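Local atomic coordinates of mitochondrial RNA-binding protein 1 (Trypanosoma brucei, PDB entry 2GIA), a protein that binds guide RNA together with its partner MRP2 in the mitochondrion and probably acts as a matchmaker that helps guide RNA meet mRNA in RNA editing. Residues B[11-16]-B[28-33]; B[40-45]-B[59-64]; B[63-68]-B[110-115]; B[67-72]-B[93-98]. One frame throughout, in Å; residues are numbered along the deposited sequence.

Interaction 1 (B[11-16]-B[28-33]); sequences PKFEIH and TRVAVD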
loop_
_atom_site.group_PDB
_atom_site.type_symbol
_atom_site.label_atom_id
_atom_site.label_comp_id
_atom_site.label_asym_id
_atom_site.label_seq_id
_atom_site.Cartn_x
_atom_site.Cartn_y
_atom_site.Cartn_z
ATOM N N PRO B 11 14.435 -8.282 -3.373
ATOM C CA PRO B 11 14.099 -6.891 -3.650
ATOM C C PRO B 11 15.164 -6.105 -2.878
ATOM O O PRO B 11 15.503 -6.498 -1.738
ATOM C CB PRO B 11 12.732 -6.716 -2.977
ATOM C CG PRO B 11 12.112 -8.086 -3.039
ATOM C CD PRO B 11 13.316 -9.003 -2.741
ATOM N N LYS B 12 15.688 -5.030 -3.457
ATOM C CA LYS B 12 16.716 -4.238 -2.781
ATOM C C LYS B 12 16.918 -2.905 -3.434
ATOM O O LYS B 12 16.422 -2.683 -4.532
ATOM C CB LYS B 12 18.076 -4.946 -2.902
ATOM C CG LYS B 12 18.540 -5.071 -4.401
ATOM C CD LYS B 12 20.034 -5.534 -4.534
ATOM C CE LYS B 12 20.483 -5.571 -6.020
ATOM N NZ LYS B 12 21.950 -5.909 -6.178
ATOM N N PHE B 13 17.610 -1.991 -2.734
ATOM C CA PHE B 13 18.055 -0.749 -3.354
ATOM C C PHE B 13 19.507 -0.539 -2.895
ATOM O O PHE B 13 19.928 -1.081 -1.860
ATOM C CB PHE B 13 17.171 0.474 -3.023
ATOM C CG PHE B 13 17.308 1.005 -1.614
ATOM C CD1 PHE B 13 16.426 0.568 -0.603
ATOM C CD2 PHE B 13 18.259 1.968 -1.314
ATOM C CE1 PHE B 13 16.494 1.111 0.710
ATOM C CE2 PHE B 13 18.358 2.522 -0.014
ATOM C CZ PHE B 13 17.465 2.093 1.009
ATOM N N GLU B 14 20.263 0.245 -3.660
ATOM C CA GLU B 14 21.646 0.502 -3.322
ATOM C C GLU B 14 21.966 1.971 -3.474
ATOM O O GLU B 14 21.382 2.658 -4.310
ATOM C CB GLU B 14 22.564 -0.312 -4.251
ATOM C CG GLU B 14 22.358 -1.815 -4.130
ATOM C CD GLU B 14 23.226 -2.600 -5.140
ATOM O OE1 GLU B 14 23.323 -3.821 -4.997
ATOM O OE2 GLU B 14 23.801 -1.978 -6.058
ATOM N N ILE B 15 22.878 2.449 -2.638
ATOM C CA ILE B 15 23.360 3.823 -2.706
ATOM C C ILE B 15 24.858 3.696 -3.033
ATOM O O ILE B 15 25.629 3.187 -2.225
ATOM C CB ILE B 15 23.223 4.510 -1.361
ATOM C CG1 ILE B 15 21.717 4.556 -0.993
ATOM C CG2 ILE B 15 23.782 5.937 -1.418
ATOM C CD1 ILE B 15 21.438 5.171 0.373
ATOM N N HIS B 16 25.244 4.138 -4.217
ATOM C CA HIS B 16 26.638 4.102 -4.656
ATOM C C HIS B 16 27.180 5.491 -4.393
ATOM O O HIS B 16 26.851 6.454 -5.078
ATOM C CB HIS B 16 26.724 3.736 -6.145
ATOM C CG HIS B 16 26.284 2.330 -6.443
ATOM N ND1 HIS B 16 27.137 1.370 -6.934
ATOM C CD2 HIS B 16 25.080 1.718 -6.299
ATOM C CE1 HIS B 16 26.486 0.229 -7.087
ATOM N NE2 HIS B 16 25.234 0.414 -6.708
ATOM N N THR B 28 26.092 1.112 -0.256
ATOM C CA THR B 28 25.253 0.575 0.834
ATOM C C THR B 28 24.072 -0.149 0.196
ATOM O O THR B 28 23.466 0.373 -0.732
ATOM C CB THR B 28 24.670 1.752 1.725
ATOM O OG1 THR B 28 25.753 2.467 2.320
ATOM C CG2 THR B 28 23.741 1.206 2.818
ATOM N N ARG B 29 23.751 -1.324 0.690
ATOM C CA ARG B 29 22.642 -2.110 0.108
ATOM C C ARG B 29 21.626 -2.461 1.179
ATOM O O ARG B 29 22.015 -2.878 2.267
ATOM C CB ARG B 29 23.195 -3.452 -0.473
ATOM C CG ARG B 29 22.091 -4.351 -1.106
ATOM C CD ARG B 29 22.647 -5.704 -1.626
ATOM N NE ARG B 29 23.481 -5.430 -2.790
ATOM C CZ ARG B 29 24.640 -6.027 -3.045
ATOM N NH1 ARG B 29 25.320 -5.698 -4.126
ATOM N NH2 ARG B 29 25.108 -6.958 -2.228
ATOM N N VAL B 30 20.334 -2.282 0.865
ATOM C CA VAL B 30 19.252 -2.647 1.773
ATOM C C VAL B 30 18.420 -3.644 0.970
ATOM O O VAL B 30 17.940 -3.322 -0.124
ATOM C CB VAL B 30 18.374 -1.396 2.165
ATOM C CG1 VAL B 30 17.231 -1.846 3.126
ATOM C CG2 VAL B 30 19.267 -0.351 2.875
ATOM N N ALA B 31 18.302 -4.872 1.491
ATOM C CA ALA B 31 17.541 -5.919 0.818
ATOM C C ALA B 31 16.626 -6.585 1.829
ATOM O O ALA B 31 16.771 -6.415 3.059
ATOM C CB ALA B 31 18.502 -7.014 0.232
ATOM N N VAL B 32 15.691 -7.377 1.321
ATOM C CA VAL B 32 14.808 -8.092 2.259
ATOM C C VAL B 32 14.534 -9.499 1.707
ATOM O O VAL B 32 14.295 -9.684 0.510
ATOM C CB VAL B 32 13.467 -7.346 2.490
ATOM C CG1 VAL B 32 12.588 -7.369 1.213
ATOM C CG2 VAL B 32 12.701 -8.039 3.617
ATOM N N ASP B 33 14.638 -10.468 2.595
ATOM C CA ASP B 33 14.383 -11.870 2.268
ATOM C C ASP B 33 13.152 -12.302 3.111
ATOM O O ASP B 33 13.298 -12.761 4.239
ATOM C CB ASP B 33 15.623 -12.693 2.653
ATOM C CG ASP B 33 15.484 -14.169 2.265
ATOM O OD1 ASP B 33 14.442 -14.557 1.681
ATOM O OD2 ASP B 33 16.426 -14.931 2.537
HETATM O O HOH W 1 26.677 4.437 0.365
#
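One carboxylate oxygen gathers three donors on the face of this antiparallel hairpin that carries K12, E14 and R29. R29 grips E14 side-on, with NE 2.7 Å from OE1 and NH1 of R29 sharing that same atom. K12, two residues before E14, brings its NZ to 2.8 Å from E14 OE1. The arginine bonds lie in the guanidinium plane, yet all three donors meet OE1 from above the carboxylate plane, the two planes being 38° apart. What fixes the carboxylate's rotation is probably the other oxygen: H16 NE2 reaches the anti lone pair of E14 OE2 at 2.9 Å. The three come together because K12–A31 and E14–R29 are non-hydrogen-bonded pairs whose side chains share a face. Between them, the hydrogen-bonded pair F13–V30, with F13 N 2.9 Å from V30 O, turns to the face that packs on helix 130-145. There F13 CE1 packs 3.5 Å from V30 CB, and F138 of that helix meets the F13 ring edge-to-face. At the far end a water links I15 O to T28 OG1, which is also hydrogen-bonded to Q41 NE2. With K12 NZ and R29 NE 3.7 Å apart, E14 probably stays ionised, its negative charge offsetting their repulsion.

Interaction 2 (B[40-45]-B[59-64]); sequences SQYPQL and FDADRR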
loop_
_atom_site.group_PDB
_atom_site.type_symbol
_atom_site.label_atom_id
_atom_site.label_comp_id
_atom_site.label_asym_id
_atom_site.label_seq_id
_atom_site.Cartn_x
_atom_site.Cartn_y
_atom_site.Cartn_z
ATOM N N SER B 40 23.705 -4.143 4.127
ATOM C CA SER B 40 25.115 -4.365 3.797
ATOM C C SER B 40 25.816 -3.114 3.351
ATOM O O SER B 40 25.191 -2.147 2.887
ATOM C CB SER B 40 25.210 -5.408 2.639
ATOM O OG SER B 40 24.638 -6.614 3.058
ATOM N N GLN B 41 27.134 -3.078 3.545
ATOM C CA GLN B 41 27.852 -1.945 3.043
ATOM C C GLN B 41 29.257 -2.385 2.641
ATOM O O GLN B 41 29.877 -3.158 3.367
ATOM C CB GLN B 41 27.989 -0.847 4.077
ATOM C CG GLN B 41 28.516 0.437 3.414
ATOM C CD GLN B 41 28.694 1.566 4.428
ATOM O OE1 GLN B 41 29.639 1.579 5.217
ATOM N NE2 GLN B 41 27.770 2.522 4.403
ATOM N N TYR B 42 29.729 -1.871 1.507
ATOM C CA TYR B 42 31.070 -2.200 0.996
ATOM C C TYR B 42 31.912 -0.943 0.905
ATOM O O TYR B 42 31.462 0.046 0.367
ATOM C CB TYR B 42 30.958 -2.775 -0.407
ATOM C CG TYR B 42 30.043 -3.971 -0.519
ATOM C CD1 TYR B 42 30.558 -5.214 -0.828
ATOM C CD2 TYR B 42 28.650 -3.858 -0.343
ATOM C CE1 TYR B 42 29.751 -6.330 -0.971
ATOM C CE2 TYR B 42 27.816 -4.998 -0.484
ATOM C CZ TYR B 42 28.405 -6.232 -0.808
ATOM O OH TYR B 42 27.681 -7.375 -1.026
ATOM N N PRO B 43 33.150 -0.960 1.435
ATOM C CA PRO B 43 34.030 0.219 1.372
ATOM C C PRO B 43 34.464 0.393 -0.082
ATOM O O PRO B 43 34.621 -0.602 -0.810
ATOM C CB PRO B 43 35.238 -0.185 2.225
ATOM C CG PRO B 43 34.777 -1.328 3.050
ATOM C CD PRO B 43 33.762 -2.059 2.203
ATOM N N GLN B 44 34.647 1.627 -0.522
ATOM C CA GLN B 44 35.116 1.855 -1.884
ATOM C C GLN B 44 36.530 1.239 -1.960
ATOM O O GLN B 44 37.255 1.253 -0.965
ATOM C CB GLN B 44 35.210 3.356 -2.171
ATOM C CG GLN B 44 35.830 3.719 -3.488
ATOM C CD GLN B 44 35.658 5.221 -3.783
ATOM O OE1 GLN B 44 34.715 5.847 -3.302
ATOM N NE2 GLN B 44 36.561 5.790 -4.573
ATOM N N LEU B 45 36.889 0.713 -3.137
ATOM C CA LEU B 45 38.212 0.105 -3.373
ATOM C C LEU B 45 38.923 0.975 -4.417
ATOM O O LEU B 45 38.544 1.012 -5.582
ATOM C CB LEU B 45 38.045 -1.314 -3.910
ATOM C CG LEU B 45 39.331 -2.163 -4.043
ATOM C CD1 LEU B 45 40.014 -2.299 -2.680
ATOM C CD2 LEU B 45 38.975 -3.520 -4.640
ATOM N N PHE B 59 34.019 -1.436 -5.431
ATOM C CA PHE B 59 33.888 -1.579 -3.964
ATOM C C PHE B 59 34.480 -2.907 -3.489
ATOM O O PHE B 59 34.663 -3.811 -4.280
ATOM C CB PHE B 59 32.397 -1.474 -3.554
ATOM C CG PHE B 59 31.784 -0.157 -3.914
ATOM C CD1 PHE B 59 31.973 0.954 -3.104
ATOM C CD2 PHE B 59 31.124 0.004 -5.136
ATOM C CE1 PHE B 59 31.516 2.239 -3.529
ATOM C CE2 PHE B 59 30.678 1.259 -5.551
ATOM C CZ PHE B 59 30.879 2.367 -4.751
ATOM N N ASP B 60 34.751 -3.015 -2.187
ATOM C CA ASP B 60 35.413 -4.192 -1.639
ATOM C C ASP B 60 34.525 -5.169 -0.887
ATOM O O ASP B 60 34.346 -5.026 0.329
ATOM C CB ASP B 60 36.532 -3.737 -0.714
ATOM C CG ASP B 60 37.503 -4.862 -0.361
ATOM O OD1 ASP B 60 37.272 -6.013 -0.805
ATOM O OD2 ASP B 60 38.485 -4.574 0.366
ATOM N N ALA B 61 34.000 -6.164 -1.597
ATOM C CA ALA B 61 33.134 -7.173 -0.964
ATOM C C ALA B 61 33.861 -7.928 0.130
ATOM O O ALA B 61 33.221 -8.436 1.053
ATOM C CB ALA B 61 32.612 -8.157 -1.998
ATOM N N ASP B 62 35.199 -7.997 0.075
ATOM C CA ASP B 62 35.877 -8.740 1.114
ATOM C C ASP B 62 36.064 -7.990 2.412
ATOM O O ASP B 62 36.592 -8.548 3.367
ATOM C CB ASP B 62 37.215 -9.268 0.608
ATOM C CG ASP B 62 37.046 -10.136 -0.597
ATOM O OD1 ASP B 62 36.275 -11.118 -0.533
ATOM O OD2 ASP B 62 37.666 -9.818 -1.623
ATOM N N ARG B 63 35.637 -6.724 2.460
ATOM C CA ARG B 63 35.715 -5.957 3.687
ATOM C C ARG B 63 34.298 -5.410 4.007
ATOM O O ARG B 63 34.149 -4.348 4.587
ATOM C CB ARG B 63 36.733 -4.818 3.543
ATOM C CG ARG B 63 38.205 -5.333 3.734
ATOM C CD ARG B 63 39.249 -4.199 3.778
ATOM N NE ARG B 63 38.706 -2.898 4.178
ATOM C CZ ARG B 63 38.506 -2.496 5.432
ATOM N NH1 ARG B 63 38.807 -3.285 6.464
ATOM N NH2 ARG B 63 37.983 -1.297 5.649
ATOM N N ARG B 64 33.268 -6.174 3.665
ATOM C CA ARG B 64 31.906 -5.681 3.874
ATOM C C ARG B 64 31.365 -5.825 5.287
ATOM O O ARG B 64 31.877 -6.592 6.108
ATOM C CB ARG B 64 30.941 -6.391 2.901
ATOM C CG ARG B 64 30.704 -7.857 3.245
ATOM C CD ARG B 64 29.903 -8.534 2.136
ATOM N NE ARG B 64 29.593 -9.919 2.454
ATOM C CZ ARG B 64 30.440 -10.933 2.317
ATOM N NH1 ARG B 64 31.676 -10.733 1.864
ATOM N NH2 ARG B 64 30.050 -12.156 2.618
#
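Y42 and R64 run side by side and point the same way, the tyrosine ring and the guanidinium tilted only 23° from each other. What covers the ring is aliphatic: R64 CB lies over one face, 4.2 Å from the centroid of the Y42 ring and displaced toward the rim, a CH-pi contact. R64 can lie alongside because its CG takes the crowded position between backbone N and carbonyl carbon (chi1 71°), after which the chain runs extended to NE. At its far end R64 NH1 donates to A61 O at 2.9 Å, in the guanidinium plane. A61 comes to the edge of the ring, with its CA 3.2 Å from Y42 CD1. On the side of the ring plane opposite R64 CB, near the tyrosine's root, F59 CB lies 3.7 Å from Y42 CB, while the F59 ring passes obliquely beside Q44 CA. One backbone bond joins the segments, D60 N to P43 O at 2.8 Å, nearly along the C=O axis. D60 then uses OD1 to accept from D62 N, an Asx turn that leads into the short 3-10 segment 61-62. The end of strand 36-43 thus meets the loop leading to strand 65-68, its neighbour in the sheet. Backbone, carboxylate and guanidinium bonds shape that loop, and the Y42 ring packs against it through carbon, while its hydroxyl makes a weak bond with R29 NH2.

Interaction 3 (B[63-68]-B[110-115]); sequences RRISVR and GKVHRV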
loop_
_atom_site.group_PDB
_atom_site.type_symbol
_atom_site.label_atom_id
_atom_site.label_comp_id
_atom_site.label_asym_id
_atom_site.label_seq_id
_atom_site.Cartn_x
_atom_site.Cartn_y
_atom_site.Cartn_z
ATOM N N ARG B 63 35.637 -6.724 2.460
ATOM C CA ARG B 63 35.715 -5.957 3.687
ATOM C C ARG B 63 34.298 -5.410 4.007
ATOM O O ARG B 63 34.149 -4.348 4.587
ATOM C CB ARG B 63 36.733 -4.818 3.543
ATOM C CG ARG B 63 38.205 -5.333 3.734
ATOM C CD ARG B 63 39.249 -4.199 3.778
ATOM N NE ARG B 63 38.706 -2.898 4.178
ATOM C CZ ARG B 63 38.506 -2.496 5.432
ATOM N NH1 ARG B 63 38.807 -3.285 6.464
ATOM N NH2 ARG B 63 37.983 -1.297 5.649
ATOM N N ARG B 64 33.268 -6.174 3.665
ATOM C CA ARG B 64 31.906 -5.681 3.874
ATOM C C ARG B 64 31.365 -5.825 5.287
ATOM O O ARG B 64 31.877 -6.592 6.108
ATOM C CB ARG B 64 30.941 -6.391 2.901
ATOM C CG ARG B 64 30.704 -7.857 3.245
ATOM C CD ARG B 64 29.903 -8.534 2.136
ATOM N NE ARG B 64 29.593 -9.919 2.454
ATOM C CZ ARG B 64 30.440 -10.933 2.317
ATOM N NH1 ARG B 64 31.676 -10.733 1.864
ATOM N NH2 ARG B 64 30.050 -12.156 2.618
ATOM N N ILE B 65 30.318 -5.046 5.561
ATOM C CA ILE B 65 29.576 -5.136 6.790
ATOM C C ILE B 65 28.262 -5.785 6.304
ATOM O O ILE B 65 27.744 -5.430 5.239
ATOM C CB ILE B 65 29.283 -3.734 7.371
ATOM C CG1 ILE B 65 30.547 -3.220 8.050
ATOM C CG2 ILE B 65 28.099 -3.781 8.356
ATOM C CD1 ILE B 65 30.568 -1.720 8.176
ATOM N N SER B 66 27.716 -6.730 7.069
ATOM C CA SER B 66 26.473 -7.359 6.671
ATOM C C SER B 66 25.663 -7.750 7.902
ATOM O O SER B 66 26.057 -8.636 8.672
ATOM C CB SER B 66 26.747 -8.595 5.788
ATOM O OG SER B 66 25.541 -8.995 5.180
ATOM N N VAL B 67 24.534 -7.074 8.115
ATOM C CA VAL B 67 23.723 -7.362 9.286
ATOM C C VAL B 67 22.334 -7.860 8.886
ATOM O O VAL B 67 21.793 -7.478 7.841
ATOM C CB VAL B 67 23.567 -6.118 10.228
ATOM C CG1 VAL B 67 24.983 -5.674 10.762
ATOM C CG2 VAL B 67 22.934 -4.943 9.502
ATOM N N ARG B 68 21.760 -8.687 9.750
ATOM C CA ARG B 68 20.440 -9.269 9.473
ATOM C C ARG B 68 19.516 -8.872 10.613
ATOM O O ARG B 68 19.869 -9.058 11.769
ATOM C CB ARG B 68 20.617 -10.799 9.384
ATOM C CG ARG B 68 19.376 -11.568 9.028
ATOM C CD ARG B 68 19.632 -13.064 9.293
ATOM N NE ARG B 68 19.040 -13.898 8.261
ATOM C CZ ARG B 68 19.564 -14.109 7.055
ATOM N NH1 ARG B 68 20.719 -13.551 6.704
ATOM N NH2 ARG B 68 18.911 -14.874 6.183
ATOM N N GLY B 110 25.989 2.362 15.075
ATOM C CA GLY B 110 26.367 1.595 16.256
ATOM C C GLY B 110 27.632 0.793 16.041
ATOM O O GLY B 110 28.521 1.172 15.265
ATOM N N LYS B 111 27.672 -0.371 16.674
ATOM C CA LYS B 111 28.834 -1.251 16.605
ATOM C C LYS B 111 28.525 -2.487 15.762
ATOM O O LYS B 111 27.503 -3.126 15.968
ATOM C CB LYS B 111 29.198 -1.671 18.037
ATOM C CG LYS B 111 29.689 -0.469 18.887
ATOM C CD LYS B 111 30.263 -0.889 20.233
ATOM C CE LYS B 111 30.928 0.306 20.956
ATOM N NZ LYS B 111 32.021 0.957 20.136
ATOM N N VAL B 112 29.414 -2.829 14.843
ATOM C CA VAL B 112 29.196 -4.003 13.976
ATOM C C VAL B 112 30.585 -4.577 13.690
ATOM O O VAL B 112 31.597 -3.976 14.033
ATOM C CB VAL B 112 28.648 -3.595 12.579
ATOM C CG1 VAL B 112 27.306 -2.867 12.738
ATOM C CG2 VAL B 112 29.654 -2.630 11.867
ATOM N N HIS B 113 30.651 -5.724 13.041
ATOM C CA HIS B 113 31.995 -6.180 12.667
ATOM C C HIS B 113 31.970 -6.443 11.170
ATOM O O HIS B 113 30.885 -6.622 10.609
ATOM C CB HIS B 113 32.377 -7.416 13.475
ATOM C CG HIS B 113 31.427 -8.555 13.347
ATOM N ND1 HIS B 113 31.341 -9.326 12.205
ATOM C CD2 HIS B 113 30.546 -9.084 14.230
ATOM C CE1 HIS B 113 30.445 -10.286 12.392
ATOM N NE2 HIS B 113 29.949 -10.161 13.611
ATOM N N ARG B 114 33.123 -6.374 10.504
ATOM C CA ARG B 114 33.173 -6.667 9.078
ATOM C C ARG B 114 33.201 -8.174 8.830
ATOM O O ARG B 114 33.295 -8.968 9.790
ATOM C CB ARG B 114 34.367 -5.979 8.439
ATOM C CG ARG B 114 34.156 -4.490 8.431
ATOM C CD ARG B 114 35.186 -3.668 7.701
ATOM N NE ARG B 114 34.840 -2.279 7.983
ATOM C CZ ARG B 114 34.049 -1.525 7.226
ATOM N NH1 ARG B 114 33.521 -2.001 6.072
ATOM N NH2 ARG B 114 33.714 -0.316 7.674
ATOM N N VAL B 115 33.078 -8.589 7.568
ATOM C CA VAL B 115 33.078 -10.024 7.272
ATOM C C VAL B 115 34.387 -10.646 7.712
ATOM O O VAL B 115 35.455 -10.031 7.583
ATOM C CB VAL B 115 32.910 -10.358 5.767
ATOM C CG1 VAL B 115 31.479 -10.193 5.355
ATOM C CG2 VAL B 115 33.846 -9.504 4.939
HETATM O O HOH W 2 29.038 -7.851 9.213
#
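Packing is closest where R114 and V115 close on the chain just before strand 65-68. V115 N donates to R64 O at 2.7 Å, nearly along the C=O axis, and R114 NH1 gives R63 O a bond straighter at the hydrogen, 2.8 Å long and likewise nearly along the C=O axis. The R114 guanidinium is sandwiched: I65 CD1 lies 3.3 Å above one face, off toward the rim, and R63 NH2 stands over the opposite face. R63 NH2, 4.0 Å from R114 NE, carries a like charge, and the salt bridge from R114 NH2 to E121 probably eases the repulsion. V115 CG1 sits over the centre of the R64 guanidinium and presses on R64 CG at 3.2 Å, the two side chains crossing at about a right angle. Further along, the fit relaxes into ordinary apolar packing, with I65 CD1 3.9 Å from V112 CG2 and V67 CG1 touching V112 CG1. Here the backbones part enough for a water to join S66 N and H113 O. This is the meeting of edge strands 65-68 and 111-112 from the two antiparallel sheets, consistent with the Whirly-type fold of single-stranded nucleic-acid binders.

Interaction 4 (B[67-72]-B[93-98]); sequences VRLRHV and KAYTLD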
loop_
_atom_site.group_PDB
_atom_site.type_symbol
_atom_site.label_atom_id
_atom_site.label_comp_id
_atom_site.label_asym_id
_atom_site.label_seq_id
_atom_site.Cartn_x
_atom_site.Cartn_y
_atom_site.Cartn_z
ATOM N N VAL B 67 24.534 -7.074 8.115
ATOM C CA VAL B 67 23.723 -7.362 9.286
ATOM C C VAL B 67 22.334 -7.860 8.886
ATOM O O VAL B 67 21.793 -7.478 7.841
ATOM C CB VAL B 67 23.567 -6.118 10.228
ATOM C CG1 VAL B 67 24.983 -5.674 10.762
ATOM C CG2 VAL B 67 22.934 -4.943 9.502
ATOM N N ARG B 68 21.760 -8.687 9.750
ATOM C CA ARG B 68 20.440 -9.269 9.473
ATOM C C ARG B 68 19.516 -8.872 10.613
ATOM O O ARG B 68 19.869 -9.058 11.769
ATOM C CB ARG B 68 20.617 -10.799 9.384
ATOM C CG ARG B 68 19.376 -11.568 9.028
ATOM C CD ARG B 68 19.632 -13.064 9.293
ATOM N NE ARG B 68 19.040 -13.898 8.261
ATOM C CZ ARG B 68 19.564 -14.109 7.055
ATOM N NH1 ARG B 68 20.719 -13.551 6.704
ATOM N NH2 ARG B 68 18.911 -14.874 6.183
ATOM N N LEU B 69 18.341 -8.299 10.302
ATOM C CA LEU B 69 17.399 -7.886 11.344
ATOM C C LEU B 69 16.246 -8.911 11.462
ATOM O O LEU B 69 16.109 -9.808 10.638
ATOM C CB LEU B 69 16.844 -6.475 11.018
ATOM C CG LEU B 69 17.850 -5.356 10.671
ATOM C CD1 LEU B 69 17.183 -3.942 10.775
ATOM C CD2 LEU B 69 19.040 -5.440 11.557
ATOM N N ARG B 70 15.425 -8.764 12.485
ATOM C CA ARG B 70 14.295 -9.677 12.706
ATOM C C ARG B 70 13.008 -9.104 12.115
ATOM O O ARG B 70 12.922 -7.921 11.826
ATOM C CB ARG B 70 14.067 -9.884 14.205
ATOM C CG ARG B 70 15.196 -10.518 15.021
ATOM C CD ARG B 70 14.853 -10.341 16.531
ATOM N NE ARG B 70 14.739 -8.910 16.873
ATOM C CZ ARG B 70 14.231 -8.435 18.007
ATOM N NH1 ARG B 70 13.771 -9.282 18.929
ATOM N NH2 ARG B 70 14.189 -7.115 18.224
ATOM N N HIS B 71 11.992 -9.937 11.935
ATOM C CA HIS B 71 10.739 -9.431 11.413
ATOM C C HIS B 71 10.233 -8.250 12.243
ATOM O O HIS B 71 9.751 -7.253 11.703
ATOM C CB HIS B 71 9.662 -10.522 11.425
ATOM C CG HIS B 71 8.463 -10.195 10.574
ATOM N ND1 HIS B 71 7.280 -10.901 10.664
ATOM C CD2 HIS B 71 8.278 -9.272 9.591
ATOM C CE1 HIS B 71 6.419 -10.430 9.777
ATOM N NE2 HIS B 71 6.994 -9.441 9.113
ATOM N N VAL B 72 10.334 -8.342 13.564
ATOM C CA VAL B 72 9.826 -7.254 14.383
ATOM C C VAL B 72 10.630 -5.954 14.252
ATOM O O VAL B 72 10.085 -4.847 14.389
ATOM C CB VAL B 72 9.675 -7.723 15.888
ATOM C CG1 VAL B 72 11.017 -7.742 16.595
ATOM C CG2 VAL B 72 8.661 -6.838 16.591
ATOM N N LYS B 93 24.269 -10.575 19.354
ATOM C CA LYS B 93 25.644 -10.963 19.552
ATOM C C LYS B 93 26.491 -10.337 18.459
ATOM O O LYS B 93 27.672 -10.062 18.662
ATOM C CB LYS B 93 25.766 -12.495 19.486
ATOM C CG LYS B 93 27.103 -12.980 18.924
ATOM C CD LYS B 93 26.935 -14.122 17.890
ATOM C CE LYS B 93 27.197 -13.664 16.428
ATOM N NZ LYS B 93 28.557 -13.032 16.208
ATOM N N ALA B 94 25.901 -10.116 17.281
ATOM C CA ALA B 94 26.682 -9.553 16.191
ATOM C C ALA B 94 26.767 -8.024 16.123
ATOM O O ALA B 94 27.721 -7.479 15.551
ATOM C CB ALA B 94 26.157 -10.115 14.820
ATOM N N TYR B 95 25.793 -7.316 16.696
ATOM C CA TYR B 95 25.834 -5.863 16.552
ATOM C C TYR B 95 24.957 -5.181 17.557
ATOM O O TYR B 95 24.125 -5.827 18.186
ATOM C CB TYR B 95 25.332 -5.460 15.139
ATOM C CG TYR B 95 23.917 -5.952 14.815
ATOM C CD1 TYR B 95 23.698 -7.046 13.941
ATOM C CD2 TYR B 95 22.797 -5.358 15.422
ATOM C CE1 TYR B 95 22.386 -7.538 13.692
ATOM C CE2 TYR B 95 21.505 -5.837 15.174
ATOM C CZ TYR B 95 21.307 -6.932 14.312
ATOM O OH TYR B 95 20.006 -7.414 14.110
ATOM N N THR B 96 25.148 -3.862 17.670
ATOM C CA THR B 96 24.313 -2.999 18.510
ATOM C C THR B 96 24.050 -1.819 17.636
ATOM O O THR B 96 24.955 -1.080 17.333
ATOM C CB THR B 96 25.005 -2.542 19.817
ATOM O OG1 THR B 96 25.182 -3.689 20.646
ATOM C CG2 THR B 96 24.099 -1.568 20.590
ATOM N N LEU B 97 22.791 -1.638 17.229
ATOM C CA LEU B 97 22.477 -0.576 16.287
ATOM C C LEU B 97 21.244 0.184 16.679
ATOM O O LEU B 97 20.258 -0.401 17.137
ATOM C CB LEU B 97 22.232 -1.188 14.865
ATOM C CG LEU B 97 23.413 -1.728 14.058
ATOM C CD1 LEU B 97 22.969 -2.457 12.737
ATOM C CD2 LEU B 97 24.295 -0.535 13.746
ATOM N N ASP B 98 21.299 1.498 16.486
ATOM C CA ASP B 98 20.137 2.353 16.717
ATOM C C ASP B 98 19.666 2.864 15.360
ATOM O O ASP B 98 20.498 3.244 14.500
ATOM C CB ASP B 98 20.501 3.622 17.529
ATOM C CG ASP B 98 20.581 3.362 19.036
ATOM O OD1 ASP B 98 20.378 2.210 19.445
ATOM O OD2 ASP B 98 20.857 4.312 19.795
#
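The seam between the two antiparallel sheets, where strand 65-68 gives way to helix 71-81, is bridged here by a buried tyrosine, Y95. In this residue of segment 93-98, CG adopts the crowded position between backbone N and carbonyl carbon (chi1 57°), which sends the ring across to the other sheet. At the ring's tip, Y95 OH donates to R68 O at 2.9 Å. The hydroxyl approaches from above the carbonyl plane, 34° out of it, and R68 O in turn lies at the edge of the tyrosine ring. That bond satisfies the hydroxyl Y95 carries into this apolar setting. V67, crossing the ring obliquely, places CG1 3.7 Å from Y95 CD1, while L69 crosses at about a right angle and brings CD2 to 3.9 Å from Y95 CZ. Next to the ring, V67 CG2 and L97 CD1 meet tip to tip at 4.1 Å. V112 of strand 111-112 packs on Y95 and L97, and M90 of strand 87-91 on L69 and Y95. Beside V67 and L69 in the same sheet, I39 and L37 of strand 36-43 pair with them through backbone hydrogen bonds; V72 of helix 71-81 packs against A171 of the neighbouring MRP2 chain.

The four contacts trace a path across the first sheet and down into the second. Interactions 1 and 2 meet through neighbouring strands 26-33 and 36-43, where R29 N lies 2.8 Å from S40 O and T28 OG1 2.9 Å from Q41 NE2. Interaction 2 passes to interaction 3 through shared R63 and R64, and Q41 O lies 2.9 Å from I65 N. Interactions 3 and 4 share V67 and R68, their centres about 10 Å apart; K111 N, 2.9 Å from T96 O, joins their second-sheet segments. Interactions 2 and 4, with centres about 19 Å apart, do not touch beyond adjoining along the chain. MRP2 residues pack at interactions 1 and 4.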